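Local atomic coordinates of glycerol-3-phosphate dehydrogenase [NAD(+)] (Dunaliella salina, PDB entry 6IUY), a protein that probably interconverts sn-glycerol 3-phosphate and dihydroxyacetone phosphate with NAD as the hydride carrier, and joins this dehydrogenase to a haloacid dehalogenase-like domain that binds magnesium. Residues S493-F498 and P585-I590. Residues are numbered along the deposited sequence; the frame is centred on the assembly and turned at random.
Sequences SEMRKF and PLFTTI
E494 lies over the ring of F587 and ends on the first turn of helix 585-594. E494 CB sits over one face, 4.1 Å from the F587 ring centroid, a CH-pi contact. CG stands anti to the carbonyl carbon (chi1 -69°), and the extended chain runs along the ring face from its CZ end toward CG and the helix start. E494 CD packs against L586 CB at 3.7 Å. E494 OE1 accepts a hydrogen bond from L586 N at 2.6 Å through its syn lone pair. E494 OE1 also lies against P585 CD at 3.4 Å, a contact only. F587 N donates to E494 OE2 at 3.1 Å on the syn side, from 20° out of the carboxylate plane. Both helices belong to the all-helical C-terminal domain of the NAD-dependent glycerol-3-phosphate dehydrogenase family; the N-to-C directions of the two segments are 108° apart. The carboxylate thus accepts two first-turn amides, where the helix dipole would probably favour its negative charge. Q490 NE2 gives OE1 a second hydrogen bond. E494 OE2 also rests 3.2 Å from F587 CG, above the ring and offset toward its rim. Next along helix 481-502, M495 CG touches F587 CZ at 4.2 Å. M495 also packs on K464, which binds dihydroxyacetone phosphate.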
loop_
_atom_site.group_PDB
_atom_site.type_symbol
_atom_site.label_atom_id
_atom_site.label_comp_id
_atom_site.label_asym_id
_atom_site.label_seq_id
_atom_site.Cartn_x
_atom_site.Cartn_y
_atom_site.Cartn_z
ATOM N N SER A 493 7.045 1.757 -6.651
ATOM C CA SER A 493 6.435 1.125 -7.821
ATOM C C SER A 493 7.372 0.080 -8.432
ATOM O O SER A 493 6.917 -0.954 -8.945
ATOM C CB SER A 493 6.015 2.198 -8.852
ATOM O OG SER A 493 6.371 1.843 -10.174
ATOM N N GLU A 494 8.677 0.322 -8.358
ATOM C CA GLU A 494 9.627 -0.663 -8.877
ATOM C C GLU A 494 9.866 -1.824 -7.896
ATOM O O GLU A 494 10.138 -2.932 -8.321
ATOM C CB GLU A 494 10.953 -0.007 -9.225
ATOM C CG GLU A 494 10.884 0.901 -10.412
ATOM C CD GLU A 494 12.246 1.354 -10.825
ATOM O OE1 GLU A 494 12.360 2.425 -11.469
ATOM O OE2 GLU A 494 13.217 0.627 -10.490
ATOM N N MET A 495 9.768 -1.565 -6.597
ATOM C CA MET A 495 9.785 -2.642 -5.615
ATOM C C MET A 495 8.663 -3.618 -5.951
ATOM O O MET A 495 8.890 -4.826 -6.117
ATOM C CB MET A 495 9.618 -2.090 -4.197
ATOM C CG MET A 495 10.870 -1.391 -3.655
ATOM S SD MET A 495 10.551 -0.386 -2.184
ATOM C CE MET A 495 9.927 -1.575 -0.983
ATOM N N ARG A 496 7.462 -3.054 -6.065
ATOM C CA ARG A 496 6.242 -3.731 -6.490
ATOM C C ARG A 496 6.418 -4.562 -7.753
ATOM O O ARG A 496 6.023 -5.717 -7.802
ATOM C CB ARG A 496 5.146 -2.686 -6.717
ATOM C CG ARG A 496 3.741 -3.246 -6.631
ATOM C CD ARG A 496 2.721 -2.139 -6.551
ATOM N NE ARG A 496 1.364 -2.626 -6.794
ATOM C CZ ARG A 496 0.639 -2.323 -7.870
ATOM N NH1 ARG A 496 1.139 -1.525 -8.807
ATOM N NH2 ARG A 496 -0.597 -2.807 -8.000
ATOM N N LYS A 497 7.013 -3.962 -8.773
ATOM C CA LYS A 497 7.225 -4.617 -10.057
ATOM C C LYS A 497 8.226 -5.774 -9.956
ATOM O O LYS A 497 8.003 -6.861 -10.490
ATOM C CB LYS A 497 7.717 -3.587 -11.071
ATOM C CG LYS A 497 7.697 -4.029 -12.502
ATOM C CD LYS A 497 8.425 -3.010 -13.382
ATOM C CE LYS A 497 8.074 -3.229 -14.847
ATOM N NZ LYS A 497 8.968 -2.507 -15.795
ATOM N N PHE A 498 9.335 -5.538 -9.271
ATOM C CA PHE A 498 10.336 -6.580 -9.070
ATOM C C PHE A 498 9.741 -7.760 -8.291
ATOM O O PHE A 498 10.015 -8.922 -8.584
ATOM C CB PHE A 498 11.541 -5.990 -8.335
ATOM C CG PHE A 498 12.752 -6.863 -8.347
ATOM C CD1 PHE A 498 13.625 -6.822 -9.403
ATOM C CD2 PHE A 498 13.027 -7.707 -7.277
ATOM C CE1 PHE A 498 14.736 -7.610 -9.415
ATOM C CE2 PHE A 498 14.146 -8.497 -7.284
ATOM C CZ PHE A 498 15.000 -8.450 -8.356
ATOM N N PRO A 585 13.907 1.541 -14.342
ATOM C CA PRO A 585 14.773 2.690 -14.630
ATOM C C PRO A 585 15.362 3.321 -13.365
ATOM O O PRO A 585 16.522 3.687 -13.407
ATOM C CB PRO A 585 13.838 3.665 -15.364
ATOM C CG PRO A 585 12.457 3.251 -14.960
ATOM C CD PRO A 585 12.523 1.756 -14.796
ATOM N N LEU A 586 14.614 3.444 -12.268
ATOM C CA LEU A 586 15.192 4.137 -11.122
ATOM C C LEU A 586 16.284 3.288 -10.477
ATOM O O LEU A 586 17.345 3.812 -10.137
ATOM C CB LEU A 586 14.125 4.511 -10.087
ATOM C CG LEU A 586 14.652 5.202 -8.810
ATOM C CD1 LEU A 586 15.264 6.575 -9.097
ATOM C CD2 LEU A 586 13.550 5.332 -7.784
ATOM N N PHE A 587 16.026 1.988 -10.303
ATOM C CA PHE A 587 17.039 1.074 -9.767
ATOM C C PHE A 587 18.315 1.199 -10.596
ATOM O O PHE A 587 19.426 1.236 -10.074
ATOM C CB PHE A 587 16.558 -0.382 -9.785
ATOM C CG PHE A 587 15.536 -0.707 -8.734
ATOM C CD1 PHE A 587 15.139 0.236 -7.810
ATOM C CD2 PHE A 587 14.984 -1.973 -8.668
ATOM C CE1 PHE A 587 14.202 -0.087 -6.834
ATOM C CE2 PHE A 587 14.051 -2.295 -7.703
ATOM C CZ PHE A 587 13.657 -1.356 -6.784
ATOM N N THR A 588 18.147 1.283 -11.904
ATOM C CA THR A 588 19.286 1.296 -12.795
ATOM C C THR A 588 20.051 2.607 -12.748
ATOM O O THR A 588 21.291 2.599 -12.744
ATOM C CB THR A 588 18.864 1.017 -14.240
ATOM O OG1 THR A 588 18.466 -0.350 -14.354
ATOM C CG2 THR A 588 20.033 1.273 -15.204
ATOM N N THR A 589 19.350 3.743 -12.711
ATOM C CA THR A 589 20.115 4.987 -12.709
ATOM C C THR A 589 20.755 5.219 -11.342
ATOM O O THR A 589 21.810 5.835 -11.264
ATOM C CB THR A 589 19.285 6.225 -13.146
ATOM O OG1 THR A 589 18.968 7.045 -12.021
ATOM C CG2 THR A 589 18.034 5.837 -13.878
ATOM N N ILE A 590 20.169 4.693 -10.270
ATOM C CA ILE A 590 20.843 4.740 -8.964
ATOM C C ILE A 590 22.188 3.990 -8.971
ATOM O O ILE A 590 23.170 4.460 -8.386
ATOM C CB ILE A 590 19.960 4.152 -7.847
ATOM C CG1 ILE A 590 18.762 5.060 -7.565
ATOM C CG2 ILE A 590 20.786 3.931 -6.589
ATOM C CD1 ILE A 590 17.761 4.482 -6.560
#